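Local coordinates for protein histone-lysine N-methyltransferase family member SUVH9 (Arabidopsis thaliana, PDB 4NJ5) that lacks methyltransferase activity but acts in gene silencing, and may bind methylated DNA and recruit RNA polymerase V to chromatin, at residues Phe85-Leu90 / Gly94-Pro99; Phe473-His476 / Ser480-Phe483; Arg236-Lys239 / Ser244-Pro247; Ile402-Met405 / Thr409-Tyr412. One frame throughout, in Å; residues are numbered along the deposited sequence.

Interaction 1: residues Phe85-Leu90 / Gly94-Pro99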
loop_
_atom_site.group_PDB
_atom_site.type_symbol
_atom_site.label_atom_id
_atom_site.label_comp_id
_atom_site.label_asym_id
_atom_site.label_seq_id
_atom_site.Cartn_x
_atom_site.Cartn_y
_atom_site.Cartn_z
ATOM N N PHE A 85 -6.404 -4.890 4.006
ATOM C CA PHE A 85 -6.783 -5.928 3.046
ATOM C C PHE A 85 -7.424 -7.159 3.678
ATOM O O PHE A 85 -7.962 -8.011 2.977
ATOM C CB PHE A 85 -5.572 -6.341 2.216
ATOM C CG PHE A 85 -4.939 -5.205 1.476
ATOM C CD1 PHE A 85 -5.609 -4.585 0.434
ATOM C CD2 PHE A 85 -3.673 -4.753 1.820
ATOM C CE1 PHE A 85 -5.029 -3.535 -0.255
ATOM C CE2 PHE A 85 -3.084 -3.706 1.133
ATOM C CZ PHE A 85 -3.764 -3.094 0.094
ATOM N N PHE A 86 -7.360 -7.251 5.000
ATOM C CA PHE A 86 -7.899 -8.404 5.703
ATOM C C PHE A 86 -8.623 -7.977 6.971
ATOM O O PHE A 86 -8.266 -6.974 7.594
ATOM C CB PHE A 86 -6.780 -9.388 6.061
ATOM C CG PHE A 86 -5.974 -9.858 4.882
ATOM C CD1 PHE A 86 -4.760 -9.262 4.575
ATOM C CD2 PHE A 86 -6.422 -10.902 4.085
ATOM C CE1 PHE A 86 -4.008 -9.693 3.497
ATOM C CE2 PHE A 86 -5.673 -11.342 3.001
ATOM C CZ PHE A 86 -4.464 -10.735 2.707
ATOM N N ARG A 87 -9.639 -8.744 7.354
ATOM C CA ARG A 87 -10.362 -8.484 8.591
ATOM C C ARG A 87 -9.452 -8.560 9.811
ATOM O O ARG A 87 -9.516 -7.715 10.688
ATOM C CB ARG A 87 -11.523 -9.464 8.746
ATOM C CG ARG A 87 -12.623 -9.313 7.727
ATOM C CD ARG A 87 -13.398 -8.037 7.948
ATOM N NE ARG A 87 -14.817 -8.280 8.186
ATOM C CZ ARG A 87 -15.382 -8.266 9.387
ATOM N NH1 ARG A 87 -16.679 -8.498 9.521
ATOM N NH2 ARG A 87 -14.643 -8.015 10.452
ATOM N N PHE A 88 -8.603 -9.578 9.857
ATOM C CA PHE A 88 -7.735 -9.798 11.012
ATOM C C PHE A 88 -6.776 -8.627 11.189
ATOM O O PHE A 88 -6.430 -8.238 12.313
ATOM C CB PHE A 88 -6.951 -11.091 10.832
ATOM C CG PHE A 88 -6.961 -11.980 12.040
ATOM C CD1 PHE A 88 -6.110 -11.735 13.103
ATOM C CD2 PHE A 88 -7.811 -13.073 12.102
ATOM C CE1 PHE A 88 -6.108 -12.565 14.212
ATOM C CE2 PHE A 88 -7.810 -13.900 13.204
ATOM C CZ PHE A 88 -6.955 -13.646 14.260
ATOM N N GLU A 89 -6.356 -8.068 10.060
ATOM C CA GLU A 89 -5.519 -6.879 10.044
ATOM C C GLU A 89 -6.152 -5.767 10.885
ATOM O O GLU A 89 -5.458 -5.067 11.622
ATOM C CB GLU A 89 -5.311 -6.411 8.601
ATOM C CG GLU A 89 -4.233 -5.372 8.429
ATOM C CD GLU A 89 -3.914 -5.098 6.968
ATOM O OE1 GLU A 89 -4.574 -5.692 6.086
ATOM O OE2 GLU A 89 -3.005 -4.282 6.703
ATOM N N LEU A 90 -7.473 -5.630 10.786
ATOM C CA LEU A 90 -8.208 -4.642 11.569
ATOM C C LEU A 90 -8.086 -4.910 13.064
ATOM O O LEU A 90 -8.103 -3.979 13.869
ATOM C CB LEU A 90 -9.682 -4.630 11.167
ATOM C CG LEU A 90 -9.955 -4.309 9.698
ATOM C CD1 LEU A 90 -11.442 -4.421 9.393
ATOM C CD2 LEU A 90 -9.438 -2.923 9.353
ATOM N N GLY A 94 -6.314 -2.629 16.133
ATOM C CA GLY A 94 -7.256 -2.248 17.172
ATOM C C GLY A 94 -8.511 -1.536 16.697
ATOM O O GLY A 94 -9.222 -0.923 17.496
ATOM N N LEU A 95 -8.792 -1.614 15.400
ATOM C CA LEU A 95 -9.973 -0.964 14.836
ATOM C C LEU A 95 -11.241 -1.773 15.078
ATOM O O LEU A 95 -12.295 -1.220 15.379
ATOM C CB LEU A 95 -9.794 -0.735 13.335
ATOM C CG LEU A 95 -8.930 0.451 12.914
ATOM C CD1 LEU A 95 -8.501 0.303 11.462
ATOM C CD2 LEU A 95 -9.674 1.763 13.130
ATOM N N HIS A 96 -11.131 -3.088 14.941
ATOM C CA HIS A 96 -12.289 -3.962 15.035
ATOM C C HIS A 96 -11.813 -5.342 15.453
ATOM O O HIS A 96 -10.978 -5.944 14.779
ATOM C CB HIS A 96 -12.999 -4.032 13.684
ATOM C CG HIS A 96 -14.385 -4.583 13.752
ATOM N ND1 HIS A 96 -14.650 -5.938 13.813
ATOM C CD2 HIS A 96 -15.593 -3.971 13.755
ATOM C CE1 HIS A 96 -15.950 -6.130 13.857
ATOM N NE2 HIS A 96 -16.551 -4.950 13.822
ATOM N N GLY A 97 -12.347 -5.841 16.565
ATOM C CA GLY A 97 -11.860 -7.072 17.158
ATOM C C GLY A 97 -12.593 -8.346 16.782
ATOM O O GLY A 97 -12.196 -9.427 17.215
ATOM N N HIS A 98 -13.658 -8.240 15.993
ATOM C CA HIS A 98 -14.389 -9.436 15.559
ATOM C C HIS A 98 -14.436 -9.591 14.033
ATOM O O HIS A 98 -15.321 -9.048 13.372
ATOM C CB HIS A 98 -15.797 -9.476 16.160
ATOM C CG HIS A 98 -15.825 -9.867 17.605
ATOM N ND1 HIS A 98 -15.636 -8.963 18.628
ATOM C CD2 HIS A 98 -16.016 -11.070 18.200
ATOM C CE1 HIS A 98 -15.710 -9.590 19.788
ATOM N NE2 HIS A 98 -15.940 -10.869 19.556
ATOM N N PRO A 99 -13.482 -10.358 13.479
ATOM C CA PRO A 99 -13.240 -10.512 12.037
ATOM C C PRO A 99 -14.378 -11.137 11.213
ATOM O O PRO A 99 -14.320 -11.065 9.988
ATOM C CB PRO A 99 -11.988 -11.399 11.983
ATOM C CG PRO A 99 -11.971 -12.114 13.286
ATOM C CD PRO A 99 -12.529 -11.144 14.280
#
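L90 O takes two amides from the chain that leaves helix 87-92 in the SRA domain: L95 N at 2.9 Å and, more weakly, H96 N. The first of these belongs to a Schellman motif that ends the helix, with G94 at positive phi (66°) as its C-prime residue; G94 N bonds the carbonyl one residue beyond L90. The turn brings L95 CD1 to 4.0 Å from L90 CD2, while H96 NE2 is met by G102 O and H98 ND1 by D104. From the first turn of the helix R87 reaches the far end of the loop. Its chain bends at chi2 (-70°) and again at chi3, which curls CG to NE around the P99 carbonyl and carries R87 NH2 to H98 O, a 3.2 Å hydrogen bond with the acceptor 22° out of the guanidinium plane. NH1 is satisfied by S101 O, so R87 donates to two loop carbonyls, H98 O and S101 O, through different nitrogens. A leucine in its place would probably leave the carbonyls of H98 and S101 without their donor and free the loop to shift. Alongside, P99 CB packs on R87 CB at 3.8 Å. P99 O is not hydrogen-bonded by the arginine: it sits over the centre of the guanidinium face, 3.1 Å from R87 CZ.

Interaction 2: residues Phe473-His476 / Ser480-Phe483; sequences FVLH and SLMF
In L475 a chi1 of -71° sets CG anti to the carbonyl carbon, and the side chain, leaving the strand toward the turn, spreads its two methyls over different partners. L481 has a similar chi1, but its chi2 of -10° nearly eclipses CD1 with CA; although its CB points away from the strand, that folded methyl comes back to meet L475. The two leucines cross at about a right angle, touching through L475 CD1 and L481 CD1 at 3.8 Å. The other methyl, L475 CD2, rests against backbone, 3.6 Å from S480 O and 4.3 Å from F483 O. S480 O is already engaged, because F483 N bonds it at 3.0 Å and closes the type I beta turn from S480 to F483. This turn lies in the connection between the antiparallel strands 469-475 and 485-490 of the SET domain. H478, in the loop between the two segments, braces both ends of the turn: its ND1 bonds S480 N and its NE2 bonds F483 O, a pattern consistent with a neutral imidazole carrying its proton on NE2. On the other edge of strand 469-475, the backbone of L475 bonds I337 and E339, in and just after the parallel strand 337-338, and H338 touches both leucines. That strand leads toward the pre-SET zinc cluster, and the side chain of L475 is about 10 Å from that of the zinc ligand C340.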
loop_
_atom_site.group_PDB
_atom_site.type_symbol
_atom_site.label_atom_id
_atom_site.label_comp_id
_atom_site.label_asym_id
_atom_site.label_seq_id
_atom_site.Cartn_x
_atom_site.Cartn_y
_atom_site.Cartn_z
ATOM N N PHE A 473 18.440 -0.712 -6.370
ATOM C CA PHE A 473 19.234 -0.824 -7.587
ATOM C C PHE A 473 19.108 -2.227 -8.186
ATOM O O PHE A 473 19.398 -3.226 -7.524
ATOM C CB PHE A 473 20.700 -0.455 -7.327
ATOM C CG PHE A 473 20.902 0.988 -6.941
ATOM C CD1 PHE A 473 20.561 2.008 -7.816
ATOM C CD2 PHE A 473 21.436 1.323 -5.705
ATOM C CE1 PHE A 473 20.741 3.339 -7.463
ATOM C CE2 PHE A 473 21.622 2.653 -5.348
ATOM C CZ PHE A 473 21.274 3.661 -6.229
ATOM N N VAL A 474 18.685 -2.275 -9.439
ATOM C CA VAL A 474 18.391 -3.483 -10.131
ATOM C C VAL A 474 19.112 -3.685 -11.450
ATOM O O VAL A 474 19.269 -2.811 -12.231
ATOM C CB VAL A 474 16.896 -3.651 -10.330
ATOM C CG1 VAL A 474 16.588 -4.847 -11.167
ATOM C CG2 VAL A 474 16.203 -3.730 -9.012
ATOM N N LEU A 475 19.525 -4.912 -11.671
ATOM C CA LEU A 475 20.063 -5.318 -12.924
ATOM C C LEU A 475 19.178 -6.336 -13.567
ATOM O O LEU A 475 18.746 -7.273 -12.943
ATOM C CB LEU A 475 21.437 -5.885 -12.731
ATOM C CG LEU A 475 22.509 -4.911 -12.379
ATOM C CD1 LEU A 475 23.712 -5.675 -11.925
ATOM C CD2 LEU A 475 22.834 -4.016 -13.550
ATOM N N HIS A 476 18.864 -6.132 -14.824
ATOM C CA HIS A 476 18.229 -7.165 -15.587
ATOM C C HIS A 476 18.707 -7.290 -16.984
ATOM O O HIS A 476 19.087 -8.350 -17.416
ATOM C CB HIS A 476 16.727 -7.116 -15.510
ATOM C CG HIS A 476 16.145 -5.880 -16.049
ATOM N ND1 HIS A 476 15.834 -5.738 -17.311
ATOM C CD2 HIS A 476 15.827 -4.720 -15.443
ATOM C CE1 HIS A 476 15.340 -4.539 -17.491
ATOM N NE2 HIS A 476 15.313 -3.939 -16.344
ATOM N N SER A 480 26.415 -4.612 -15.817
ATOM C CA SER A 480 27.433 -3.706 -15.307
ATOM C C SER A 480 27.077 -3.217 -13.910
ATOM O O SER A 480 26.091 -2.503 -13.737
ATOM C CB SER A 480 27.603 -2.509 -16.240
ATOM O OG SER A 480 28.502 -1.562 -15.687
ATOM N N LEU A 481 27.883 -3.597 -12.921
ATOM C CA LEU A 481 27.679 -3.154 -11.540
ATOM C C LEU A 481 27.692 -1.633 -11.402
ATOM O O LEU A 481 27.071 -1.081 -10.497
ATOM C CB LEU A 481 28.737 -3.757 -10.611
ATOM C CG LEU A 481 28.585 -5.207 -10.141
ATOM C CD1 LEU A 481 27.224 -5.787 -10.503
ATOM C CD2 LEU A 481 29.707 -6.077 -10.683
ATOM N N MET A 482 28.403 -0.963 -12.302
ATOM C CA MET A 482 28.527 0.490 -12.254
ATOM C C MET A 482 27.232 1.191 -12.653
ATOM O O MET A 482 26.987 2.329 -12.249
ATOM C CB MET A 482 29.665 0.957 -13.163
ATOM C CG MET A 482 30.999 0.251 -12.933
ATOM S SD MET A 482 31.890 0.802 -11.462
ATOM C CE MET A 482 31.307 -0.357 -10.223
ATOM N N PHE A 483 26.403 0.514 -13.441
ATOM C CA PHE A 483 25.201 1.148 -13.976
ATOM C C PHE A 483 23.897 0.374 -13.765
ATOM O O PHE A 483 23.189 0.086 -14.727
ATOM C CB PHE A 483 25.384 1.439 -15.467
ATOM C CG PHE A 483 26.249 2.631 -15.750
ATOM C CD1 PHE A 483 25.750 3.913 -15.595
ATOM C CD2 PHE A 483 27.557 2.474 -16.179
ATOM C CE1 PHE A 483 26.540 5.015 -15.857
ATOM C CE2 PHE A 483 28.353 3.574 -16.442
ATOM C CZ PHE A 483 27.843 4.846 -16.282
#

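Interaction 3: residues Arg236-Lys239 / Ser244-Pro247; sequences RTLK and SVRP
Methyl contacts carry most of the meeting between T237 and L238 on the helix and V245 and R246 after it. V245 spreads its two branches over adjacent residues near the end of the helix: CG2 meets L238 CD2 at 3.6 Å, and CG1 meets T237 CG2 at 3.8 Å. The threonine offers that methyl because CG2 lies anti to the backbone N, which leaves OG1 beside the N and turned back to bond K233 O one helical turn earlier. The pairing joins the C-terminal end of helix 228-240 to the loop that carries the chain into strand 250-252, the edge of a four-stranded mixed sheet.

A second kind of contact sets aliphatic carbon against a flat charged group. R246 is extended from CG to NE and passes obliquely by L238, whose CD2 touches R246 CD at 3.8 Å and whose CD1 lies over one face of the guanidinium, 3.7 Å from NH1. The charge is answered from the sheet: NH1 makes a salt bridge with E364 and a hydrogen bond with Y250 OH, and F267 adds a cation-pi contact.

No hydrogen bond crosses between the segments. S244 OG bonds N241 O in the intervening turn, and touches T237 CG2 at 3.5 Å.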
loop_
_atom_site.group_PDB
_atom_site.type_symbol
_atom_site.label_atom_id
_atom_site.label_comp_id
_atom_site.label_asym_id
_atom_site.label_seq_id
_atom_site.Cartn_x
_atom_site.Cartn_y
_atom_site.Cartn_z
ATOM N N ARG A 236 -11.424 5.194 -8.655
ATOM C CA ARG A 236 -12.008 4.226 -9.577
ATOM C C ARG A 236 -12.686 4.926 -10.752
ATOM O O ARG A 236 -12.468 4.579 -11.921
ATOM C CB ARG A 236 -13.000 3.341 -8.820
ATOM C CG ARG A 236 -13.925 2.530 -9.713
ATOM C CD ARG A 236 -15.135 2.041 -8.937
ATOM N NE ARG A 236 -14.819 0.967 -7.998
ATOM C CZ ARG A 236 -15.620 0.572 -7.015
ATOM N NH1 ARG A 236 -16.784 1.172 -6.830
ATOM N NH2 ARG A 236 -15.249 -0.415 -6.211
ATOM N N THR A 237 -13.497 5.928 -10.425
ATOM C CA THR A 237 -14.220 6.686 -11.441
ATOM C C THR A 237 -13.234 7.382 -12.382
ATOM O O THR A 237 -13.484 7.516 -13.583
ATOM C CB THR A 237 -15.163 7.724 -10.811
ATOM O OG1 THR A 237 -16.047 7.056 -9.905
ATOM C CG2 THR A 237 -15.966 8.439 -11.881
ATOM N N LEU A 238 -12.105 7.819 -11.833
ATOM C CA LEU A 238 -11.048 8.404 -12.646
ATOM C C LEU A 238 -10.458 7.374 -13.599
ATOM O O LEU A 238 -9.941 7.727 -14.659
ATOM C CB LEU A 238 -9.948 8.982 -11.761
ATOM C CG LEU A 238 -10.307 10.257 -11.008
ATOM C CD1 LEU A 238 -9.073 10.790 -10.303
ATOM C CD2 LEU A 238 -10.875 11.287 -11.970
ATOM N N LYS A 239 -10.524 6.103 -13.218
ATOM C CA LYS A 239 -10.087 5.044 -14.128
ATOM C C LYS A 239 -11.136 4.712 -15.191
ATOM O O LYS A 239 -10.786 4.283 -16.289
ATOM C CB LYS A 239 -9.715 3.773 -13.363
ATOM C CG LYS A 239 -8.549 3.939 -12.411
ATOM C CD LYS A 239 -8.388 2.708 -11.537
ATOM C CE LYS A 239 -8.100 1.472 -12.369
ATOM N NZ LYS A 239 -7.828 0.293 -11.504
ATOM N N SER A 244 -16.463 12.731 -15.826
ATOM C CA SER A 244 -17.717 12.812 -15.090
ATOM C C SER A 244 -17.525 13.478 -13.730
ATOM O O SER A 244 -18.438 14.119 -13.214
ATOM C CB SER A 244 -18.341 11.427 -14.913
ATOM O OG SER A 244 -17.611 10.659 -13.973
ATOM N N VAL A 245 -16.340 13.324 -13.148
ATOM C CA VAL A 245 -16.057 13.949 -11.860
ATOM C C VAL A 245 -15.052 15.088 -11.986
ATOM O O VAL A 245 -14.980 15.955 -11.116
ATOM C CB VAL A 245 -15.559 12.929 -10.814
ATOM C CG1 VAL A 245 -16.634 11.881 -10.541
ATOM C CG2 VAL A 245 -14.263 12.276 -11.270
ATOM N N ARG A 246 -14.283 15.088 -13.070
ATOM C CA ARG A 246 -13.331 16.161 -13.333
ATOM C C ARG A 246 -13.483 16.690 -14.756
ATOM O O ARG A 246 -12.663 16.389 -15.621
ATOM C CB ARG A 246 -11.897 15.679 -13.102
ATOM C CG ARG A 246 -11.439 15.725 -11.647
ATOM C CD ARG A 246 -10.123 14.988 -11.478
ATOM N NE ARG A 246 -9.456 15.294 -10.217
ATOM C CZ ARG A 246 -8.229 14.886 -9.907
ATOM N NH1 ARG A 246 -7.532 14.157 -10.769
ATOM N NH2 ARG A 246 -7.693 15.208 -8.738
ATOM N N PRO A 247 -14.534 17.487 -15.000
ATOM C CA PRO A 247 -14.805 17.988 -16.352
ATOM C C PRO A 247 -13.726 18.952 -16.847
ATOM O O PRO A 247 -13.618 19.174 -18.053
ATOM C CB PRO A 247 -16.157 18.701 -16.202
ATOM C CG PRO A 247 -16.254 19.044 -14.755
ATOM C CD PRO A 247 -15.531 17.954 -14.019
#

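Interaction 4: residues Ile402-Met405 / Thr409-Tyr412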
loop_
_atom_site.group_PDB
_atom_site.type_symbol
_atom_site.label_atom_id
_atom_site.label_comp_id
_atom_site.label_asym_id
_atom_site.label_seq_id
_atom_site.Cartn_x
_atom_site.Cartn_y
_atom_site.Cartn_z
ATOM N N ILE A 402 31.232 17.370 -17.557
ATOM C CA ILE A 402 31.089 18.382 -18.598
ATOM C C ILE A 402 29.764 19.125 -18.462
ATOM O O ILE A 402 29.734 20.357 -18.482
ATOM C CB ILE A 402 31.224 17.777 -20.010
ATOM C CG1 ILE A 402 32.686 17.420 -20.285
ATOM C CG2 ILE A 402 30.723 18.756 -21.058
ATOM C CD1 ILE A 402 32.910 16.661 -21.576
ATOM N N LEU A 403 28.669 18.382 -18.305
ATOM C CA LEU A 403 27.373 19.026 -18.097
ATOM C C LEU A 403 27.327 19.829 -16.791
ATOM O O LEU A 403 26.651 20.852 -16.703
ATOM C CB LEU A 403 26.239 18.001 -18.148
ATOM C CG LEU A 403 25.854 17.474 -19.529
ATOM C CD1 LEU A 403 24.980 16.234 -19.415
ATOM C CD2 LEU A 403 25.136 18.548 -20.325
ATOM N N THR A 404 28.062 19.369 -15.787
ATOM C CA THR A 404 28.060 20.002 -14.469
ATOM C C THR A 404 28.928 21.265 -14.430
ATOM O O THR A 404 28.715 22.150 -13.605
ATOM C CB THR A 404 28.494 19.005 -13.360
ATOM O OG1 THR A 404 27.496 18.953 -12.336
ATOM C CG2 THR A 404 29.821 19.405 -12.748
ATOM N N MET A 405 29.901 21.352 -15.329
ATOM C CA MET A 405 30.736 22.546 -15.418
ATOM C C MET A 405 30.037 23.640 -16.216
ATOM O O MET A 405 30.442 24.803 -16.178
ATOM C CB MET A 405 32.094 22.224 -16.043
ATOM C CG MET A 405 33.018 21.457 -15.120
ATOM S SD MET A 405 33.348 22.339 -13.579
ATOM C CE MET A 405 33.789 20.970 -12.511
ATOM N N THR A 409 21.995 20.963 -13.401
ATOM C CA THR A 409 21.718 20.226 -12.173
ATOM C C THR A 409 21.494 18.752 -12.492
ATOM O O THR A 409 20.753 18.420 -13.414
ATOM C CB THR A 409 20.486 20.793 -11.444
ATOM O OG1 THR A 409 20.702 22.177 -11.143
ATOM C CG2 THR A 409 20.227 20.033 -10.153
ATOM N N LEU A 410 22.143 17.874 -11.733
ATOM C CA LEU A 410 22.077 16.436 -11.981
ATOM C C LEU A 410 21.517 15.666 -10.788
ATOM O O LEU A 410 21.695 16.068 -9.637
ATOM C CB LEU A 410 23.467 15.898 -12.326
ATOM C CG LEU A 410 23.838 15.700 -13.797
ATOM C CD1 LEU A 410 23.213 16.762 -14.684
ATOM C CD2 LEU A 410 25.352 15.707 -13.948
ATOM N N VAL A 411 20.850 14.551 -11.068
ATOM C CA VAL A 411 20.336 13.683 -10.016
ATOM C C VAL A 411 21.317 12.553 -9.719
ATOM O O VAL A 411 21.792 11.871 -10.626
ATOM C CB VAL A 411 18.972 13.080 -10.392
ATOM C CG1 VAL A 411 18.503 12.117 -9.312
ATOM C CG2 VAL A 411 17.953 14.184 -10.603
ATOM N N TYR A 412 21.622 12.366 -8.441
ATOM C CA TYR A 412 22.531 11.311 -8.019
ATOM C C TYR A 412 21.766 10.270 -7.213
ATOM O O TYR A 412 21.498 10.472 -6.029
ATOM C CB TYR A 412 23.685 11.891 -7.198
ATOM C CG TYR A 412 24.588 12.814 -7.990
ATOM C CD1 TYR A 412 25.766 12.345 -8.557
ATOM C CD2 TYR A 412 24.258 14.152 -8.178
ATOM C CE1 TYR A 412 26.594 13.185 -9.285
ATOM C CE2 TYR A 412 25.077 14.997 -8.905
ATOM C CZ TYR A 412 26.244 14.508 -9.456
ATOM O OH TYR A 412 27.061 15.346 -10.182
#
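T404 OG1 meets Y412 OH and L410 CD2, each at 4.2 Å, and hydrogen-bonds neither. A gap of this size is too long for a hydrogen bond, and T404 is poorly ordered, with a chi1 of -125° that falls away from the staggered positions, so the exact place of its hydroxyl should be read with caution. What meets at this spot is a loose trio. L410 CD2, T404 OG1 and Y412 OH stand at the corners of a triangle, with L410 CD2 4.2 Å from Y412 OH, and the tyrosine brings its hydroxyl end, not the face of its ring, toward the helix. L410, whose chi1 of -98° lies away from a staggered position, turns the same branch toward the helix; its other methyl, CD1, comes no nearer than 4.8 Å to L403 CB. The next residue along, V411, sends its side chain the other way, to Y390 and V451, as expected where an extended chain alternates its faces. L410 and Y412 both touch A448, and the backbone of V411 is hydrogen-bonded to M449, so the loop side is anchored to strand 448-450 more firmly than to the helix. Y412 also has a cation-pi partner in R415. The chain turns back after the helix, and the result is a surface contact of the SET domain between helix 397-405 and the loop that follows it, which runs beside strand 448-450.

How the interactions relate
Along the chain the order is interaction 1, interaction 3, interaction 4, interaction 2, each closing before the next opens. Interaction 1 belongs to the SRA domain; interactions 2 and 4 share the SET domain on the opposite side of the chain's centre, their centres about 41 and 50 Å from that of interaction 1. Those two are the nearest pair, with centres 21 Å and closest atoms about 7 Å apart. The centre of interaction 3 is about 30 Å from that of interaction 1, at the end of helix 228-240, where the chain passes from the SRA region to the sheet that includes strands 363-367 and 373-377. None touches another: each is a local chain reversal, three of them following a helix and one a strand, spread over a multidomain protein.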